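Local coordinates for protein activating signal cointegrator 1 complex subunit 2 (Homo sapiens, PDB 6YXQ) that binds ubiquitin and, as part of the ASCC complex, recruits ASCC3 and ALKBH3 to DNA damage and takes part in the rescue of stalled ribosomes, at residues 97-102 with 166-171; 102-107 with 253-258. One frame throughout, in Å; residues are numbered along the deposited sequence.

Interaction 1: 97-102 with 166-171; sequences SYLRYV and LDLCVL
The last turn of helix 89-101 crosses helix 162-172 at 61°, the short axes coming within 9.6 Å. The CA atoms of Leu99 and Asp167 are the nearest pair, and the dense packing is formed by branched side chains on one flank of them. Leu99 has CG anti to its carbonyl carbon (chi1 -73°) and a fully extended chi2, so CD2 is carried to the leucine side chains of helix 162-172 and crosses Leu171 obliquely, 3.6 Å from its CD1. That same CD2 also meets CD2 of Leu168 at 4.0 Å. Val102, the first residue past the helix end, meets Leu171 tip to tip, its CG1 3.5 Å from Leu171 CD1. Phe131 of helix 114-135 packs on Leu99 and Leu168, extending this apolar patch.

The other flank is looser and polar. Asp167 points at the first helix, its CG 3.7 Å from Leu99 O, but carboxylate and carbonyl are both acceptors. Arg104 NH2 serves the two, with a salt bridge to Asp167 OD1 and probably a hydrogen bond to Leu99 O. Asp167 OD2 pairs with Arg15 of the ASCC3 chain. Further out, partly exposed Arg100 starts away from helix 162-172, with Tyr101 OH 3.4 Å above one face of its guanidinium and Gln23 OE1 of the ASCC3 chain hydrogen-bonded to its NH2.

The crossing is thus closed by leucine and valine methyls, while its buried carboxylate, shared by two arginines, is probably kept ionised and ties this N-terminal helical part of ASCC2 to ASCC3.

Interaction 2: 102-107 with 253-258; sequences VPRKFD and LCDTCT
The Phe106 ring sits between its own loop and helix 243-266. Arg104 CB lies 3.6 Å above one face, offset toward the rim, and Thr258 OG1 is over the opposite face. On Thr258's side the methyl comes closest, tip to tip, with CG2 3.6 Å from Phe106 CE2. At the edge, in the ring plane, Asp255 OD1 stands 3.6 Å from CZ, the carboxylate turned 60° against the ring, where the positive rim would probably suit a carboxylate oxygen. Cys254 SG approaches obliquely, 5.0 Å from the ring centroid, as a sulfur-aromatic contact. The Arg104 guanidinium has Val102 C and a water at its edge.

Phe106 takes the crowded first torsion (chi1 60°), with CG between backbone N and carbonyl carbon, which turns the ring toward the helix from a type I turn running from Arg104 to Asp107. That turn is tied by Arg104 N to Asp107 OD2, which also pairs with Arg9 of the ASCC3 chain. Arg104 bends at chi2, so that NH1 doubles back to Val102 O at 2.6 Å, in the carbonyl plane. Its NE donates a hydrogen bond to the water at 2.7 Å, and the water donates one to Asp255 OD1 at 3.0 Å, bridging charges that stand too far apart for a salt bridge.

Asp255 OD2 accepts from Leu10 N of the ASCC3 chain, and Thr258 OG1 is paired with His318 besides Cys254 O. An alanine in place of Phe106 would lose the ring, and would probably leave the Thr258 methyl and Cys254 sulfur without this packing partner and loosen the loop on the helix. The ring thus seats the loop alongside these polar ties, while a water bridges Arg104 and Asp255 beside the ASCC3 interface.

Overall arrangement
Neither contact is a surface one: interactions 1 and 2 are both buried near the middle of the chain, their centres about 10 Å apart, and ASCC3 lies against both. Interaction 1 joins two helices through aliphatic tips; interaction 2 sets an irregular loop on helix 243-266 with a single aromatic ring and a water-bridged charge pair. Val102 belongs to both, ending one helix and starting the loop. Helix 162-172 also serves both, since its Val170 packs on Phe106. Arg104 joins the two: it pairs with Asp167 of interaction 1 and reaches Asp255 of interaction 2 through water.

Interaction 1: 97-102 with 166-171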
loop_
_atom_site.group_PDB
_atom_site.type_symbol
_atom_site.label_atom_id
_atom_site.label_comp_id
_atom_site.label_asym_id
_atom_site.label_seq_id
_atom_site.Cartn_x
_atom_site.Cartn_y
_atom_site.Cartn_z
ATOM N N SER B 97 -5.317 0.347 7.454
ATOM C CA SER B 97 -6.116 1.435 6.899
ATOM C C SER B 97 -5.533 1.919 5.584
ATOM O O SER B 97 -6.252 2.072 4.584
ATOM C CB SER B 97 -6.181 2.597 7.888
ATOM O OG SER B 97 -6.225 2.129 9.219
ATOM N N TYR B 98 -4.226 2.190 5.577
ATOM C CA TYR B 98 -3.591 2.666 4.353
ATOM C C TYR B 98 -3.742 1.643 3.235
ATOM O O TYR B 98 -4.202 1.973 2.139
ATOM C CB TYR B 98 -2.115 2.997 4.589
ATOM C CG TYR B 98 -1.393 3.439 3.330
ATOM C CD1 TYR B 98 -1.434 4.766 2.907
ATOM C CD2 TYR B 98 -0.681 2.530 2.556
ATOM C CE1 TYR B 98 -0.780 5.173 1.745
ATOM C CE2 TYR B 98 -0.027 2.929 1.396
ATOM C CZ TYR B 98 -0.078 4.249 0.996
ATOM O OH TYR B 98 0.573 4.642 -0.153
ATOM N N LEU B 99 -3.383 0.384 3.498
ATOM C CA LEU B 99 -3.465 -0.632 2.451
ATOM C C LEU B 99 -4.889 -0.770 1.918
ATOM O O LEU B 99 -5.102 -0.893 0.704
ATOM C CB LEU B 99 -2.963 -1.973 2.981
ATOM C CG LEU B 99 -1.456 -2.114 3.196
ATOM C CD1 LEU B 99 -1.127 -3.502 3.724
ATOM C CD2 LEU B 99 -0.691 -1.823 1.915
ATOM N N ARG B 100 -5.882 -0.734 2.809
ATOM C CA ARG B 100 -7.263 -0.933 2.389
ATOM C C ARG B 100 -7.769 0.231 1.550
ATOM O O ARG B 100 -8.503 0.019 0.579
ATOM C CB ARG B 100 -8.155 -1.132 3.615
ATOM C CG ARG B 100 -9.648 -1.159 3.302
ATOM C CD ARG B 100 -10.468 -1.538 4.536
ATOM N NE ARG B 100 -11.856 -1.853 4.201
ATOM C CZ ARG B 100 -12.751 -2.312 5.070
ATOM N NH1 ARG B 100 -12.406 -2.511 6.335
ATOM N NH2 ARG B 100 -13.990 -2.571 4.674
ATOM N N TYR B 101 -7.390 1.469 1.898
ATOM C CA TYR B 101 -8.064 2.627 1.323
ATOM C C TYR B 101 -7.231 3.453 0.352
ATOM O O TYR B 101 -7.806 4.291 -0.352
ATOM C CB TYR B 101 -8.589 3.537 2.442
ATOM C CG TYR B 101 -9.725 2.916 3.227
ATOM C CD1 TYR B 101 -10.941 2.623 2.616
ATOM C CD2 TYR B 101 -9.584 2.620 4.573
ATOM C CE1 TYR B 101 -11.985 2.049 3.329
ATOM C CE2 TYR B 101 -10.623 2.049 5.294
ATOM C CZ TYR B 101 -11.818 1.765 4.669
ATOM O OH TYR B 101 -12.842 1.200 5.397
ATOM N N VAL B 102 -5.920 3.237 0.264
ATOM C CA VAL B 102 -5.095 4.093 -0.595
ATOM C C VAL B 102 -5.534 3.927 -2.043
ATOM O O VAL B 102 -5.779 2.791 -2.493
ATOM C CB VAL B 102 -3.600 3.761 -0.421
ATOM C CG1 VAL B 102 -3.313 2.307 -0.743
ATOM C CG2 VAL B 102 -2.745 4.670 -1.288
ATOM N N LEU B 166 -2.337 -9.255 -0.724
ATOM C CA LEU B 166 -2.887 -8.896 -2.027
ATOM C C LEU B 166 -2.763 -7.399 -2.274
ATOM O O LEU B 166 -2.343 -6.967 -3.359
ATOM C CB LEU B 166 -4.349 -9.341 -2.110
ATOM C CG LEU B 166 -4.647 -10.727 -2.694
ATOM C CD1 LEU B 166 -3.820 -11.811 -2.024
ATOM C CD2 LEU B 166 -6.123 -11.034 -2.561
ATOM N N ASP B 167 -3.132 -6.595 -1.275
ATOM C CA ASP B 167 -2.967 -5.151 -1.373
ATOM C C ASP B 167 -1.513 -4.792 -1.641
ATOM O O ASP B 167 -1.218 -3.972 -2.516
ATOM C CB ASP B 167 -3.457 -4.474 -0.089
ATOM C CG ASP B 167 -4.962 -4.522 0.058
ATOM O OD1 ASP B 167 -5.665 -4.391 -0.972
ATOM O OD2 ASP B 167 -5.441 -4.684 1.203
ATOM N N LEU B 168 -0.590 -5.402 -0.894
ATOM C CA LEU B 168 0.824 -5.089 -1.055
ATOM C C LEU B 168 1.267 -5.316 -2.487
ATOM O O LEU B 168 1.968 -4.482 -3.069
ATOM C CB LEU B 168 1.669 -5.940 -0.107
ATOM C CG LEU B 168 1.802 -5.418 1.317
ATOM C CD1 LEU B 168 2.496 -6.458 2.187
ATOM C CD2 LEU B 168 2.558 -4.103 1.303
ATOM N N CYS B 169 0.860 -6.447 -3.073
ATOM C CA CYS B 169 1.270 -6.771 -4.441
ATOM C C CYS B 169 0.689 -5.803 -5.450
ATOM O O CYS B 169 1.427 -5.267 -6.288
ATOM C CB CYS B 169 0.880 -8.201 -4.818
ATOM S SG CYS B 169 1.613 -9.472 -3.792
ATOM N N VAL B 170 -0.630 -5.584 -5.405
ATOM C CA VAL B 170 -1.198 -4.696 -6.416
ATOM C C VAL B 170 -0.654 -3.283 -6.253
ATOM O O VAL B 170 -0.579 -2.522 -7.227
ATOM C CB VAL B 170 -2.732 -4.710 -6.375
ATOM C CG1 VAL B 170 -3.250 -4.139 -5.077
ATOM C CG2 VAL B 170 -3.309 -3.937 -7.548
ATOM N N LEU B 171 -0.229 -2.917 -5.040
ATOM C CA LEU B 171 0.243 -1.558 -4.810
ATOM C C LEU B 171 1.708 -1.374 -5.197
ATOM O O LEU B 171 2.065 -0.343 -5.777
ATOM C CB LEU B 171 0.032 -1.170 -3.345
ATOM C CG LEU B 171 -1.410 -0.865 -2.920
ATOM C CD1 LEU B 171 -1.476 -0.647 -1.413
ATOM C CD2 LEU B 171 -2.022 0.318 -3.662
#

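Interaction 2: 102-107 with 253-258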
loop_
_atom_site.group_PDB
_atom_site.type_symbol
_atom_site.label_atom_id
_atom_site.label_comp_id
_atom_site.label_asym_id
_atom_site.label_seq_id
_atom_site.Cartn_x
_atom_site.Cartn_y
_atom_site.Cartn_z
ATOM N N VAL B 102 -5.920 3.237 0.264
ATOM C CA VAL B 102 -5.095 4.093 -0.595
ATOM C C VAL B 102 -5.534 3.927 -2.043
ATOM O O VAL B 102 -5.779 2.791 -2.493
ATOM C CB VAL B 102 -3.600 3.761 -0.421
ATOM C CG1 VAL B 102 -3.313 2.307 -0.743
ATOM C CG2 VAL B 102 -2.745 4.670 -1.288
ATOM N N PRO B 103 -5.693 5.007 -2.802
ATOM C CA PRO B 103 -6.135 4.864 -4.194
ATOM C C PRO B 103 -5.109 4.110 -5.026
ATOM O O PRO B 103 -3.905 4.360 -4.940
ATOM C CB PRO B 103 -6.299 6.314 -4.667
ATOM C CG PRO B 103 -5.469 7.123 -3.725
ATOM C CD PRO B 103 -5.569 6.418 -2.406
ATOM N N ARG B 104 -5.602 3.163 -5.817
ATOM C CA ARG B 104 -4.788 2.477 -6.805
ATOM C C ARG B 104 -4.696 3.324 -8.068
ATOM O O ARG B 104 -5.579 4.134 -8.370
ATOM C CB ARG B 104 -5.372 1.098 -7.137
ATOM C CG ARG B 104 -5.203 0.051 -6.040
ATOM C CD ARG B 104 -6.304 0.156 -4.997
ATOM N NE ARG B 104 -6.328 -0.980 -4.083
ATOM C CZ ARG B 104 -6.055 -0.907 -2.784
ATOM N NH1 ARG B 104 -5.735 0.253 -2.232
ATOM N NH2 ARG B 104 -6.104 -1.996 -2.033
ATOM N N LYS B 105 -3.603 3.134 -8.809
ATOM C CA LYS B 105 -3.403 3.938 -10.009
ATOM C C LYS B 105 -4.520 3.707 -11.016
ATOM O O LYS B 105 -5.064 4.663 -11.582
ATOM C CB LYS B 105 -2.041 3.646 -10.641
ATOM C CG LYS B 105 -1.724 4.567 -11.829
ATOM C CD LYS B 105 -0.230 4.776 -12.026
ATOM C CE LYS B 105 0.363 5.687 -10.955
ATOM N NZ LYS B 105 1.822 5.947 -11.156
ATOM N N PHE B 106 -4.898 2.446 -11.236
ATOM C CA PHE B 106 -5.910 2.162 -12.244
ATOM C C PHE B 106 -7.273 2.733 -11.882
ATOM O O PHE B 106 -8.167 2.725 -12.732
ATOM C CB PHE B 106 -6.011 0.652 -12.494
ATOM C CG PHE B 106 -6.375 -0.155 -11.276
ATOM C CD1 PHE B 106 -7.682 -0.192 -10.810
ATOM C CD2 PHE B 106 -5.411 -0.893 -10.608
ATOM C CE1 PHE B 106 -8.016 -0.935 -9.697
ATOM C CE2 PHE B 106 -5.739 -1.640 -9.501
ATOM C CZ PHE B 106 -7.045 -1.659 -9.042
ATOM N N ASP B 107 -7.450 3.227 -10.660
ATOM C CA ASP B 107 -8.707 3.855 -10.291
ATOM C C ASP B 107 -8.902 5.162 -11.057
ATOM O O ASP B 107 -7.958 5.748 -11.600
ATOM C CB ASP B 107 -8.759 4.124 -8.787
ATOM C CG ASP B 107 -9.120 2.892 -7.989
ATOM O OD1 ASP B 107 -9.925 2.073 -8.486
ATOM O OD2 ASP B 107 -8.595 2.745 -6.865
ATOM N N LEU B 253 -15.087 -5.598 -10.592
ATOM C CA LEU B 253 -14.480 -6.685 -11.351
ATOM C C LEU B 253 -13.044 -6.353 -11.736
ATOM O O LEU B 253 -12.151 -7.201 -11.612
ATOM C CB LEU B 253 -15.317 -6.981 -12.594
ATOM C CG LEU B 253 -14.726 -7.992 -13.579
ATOM C CD1 LEU B 253 -14.670 -9.400 -12.989
ATOM C CD2 LEU B 253 -15.528 -7.979 -14.865
ATOM N N CYS B 254 -12.805 -5.123 -12.206
ATOM C CA CYS B 254 -11.464 -4.690 -12.591
ATOM C C CYS B 254 -10.509 -4.719 -11.403
ATOM O O CYS B 254 -9.379 -5.217 -11.513
ATOM C CB CYS B 254 -11.525 -3.285 -13.191
ATOM S SG CYS B 254 -9.914 -2.620 -13.656
ATOM N N ASP B 255 -10.941 -4.169 -10.260
ATOM C CA ASP B 255 -10.102 -4.216 -9.067
ATOM C C ASP B 255 -9.789 -5.653 -8.685
ATOM O O ASP B 255 -8.640 -5.979 -8.363
ATOM C CB ASP B 255 -10.777 -3.494 -7.899
ATOM C CG ASP B 255 -9.978 -3.599 -6.592
ATOM O OD1 ASP B 255 -9.211 -2.663 -6.290
ATOM O OD2 ASP B 255 -10.129 -4.591 -5.858
ATOM N N THR B 256 -10.799 -6.527 -8.747
ATOM C CA THR B 256 -10.634 -7.910 -8.313
ATOM C C THR B 256 -9.644 -8.654 -9.202
ATOM O O THR B 256 -8.738 -9.343 -8.707
ATOM C CB THR B 256 -11.992 -8.610 -8.314
ATOM O OG1 THR B 256 -12.926 -7.847 -7.540
ATOM C CG2 THR B 256 -11.872 -10.003 -7.737
ATOM N N CYS B 257 -9.806 -8.528 -10.525
ATOM C CA CYS B 257 -8.909 -9.212 -11.455
ATOM C C CYS B 257 -7.496 -8.666 -11.375
ATOM O O CYS B 257 -6.531 -9.440 -11.389
ATOM C CB CYS B 257 -9.419 -9.110 -12.891
ATOM S SG CYS B 257 -11.061 -9.775 -13.192
ATOM N N THR B 258 -7.347 -7.341 -11.301
ATOM C CA THR B 258 -6.015 -6.765 -11.184
ATOM C C THR B 258 -5.326 -7.221 -9.906
ATOM O O THR B 258 -4.142 -7.579 -9.929
ATOM C CB THR B 258 -6.108 -5.244 -11.244
ATOM O OG1 THR B 258 -6.807 -4.859 -12.430
ATOM C CG2 THR B 258 -4.736 -4.621 -11.258
HETATM O O HOH W 1 -6.828 -3.569 -4.618
#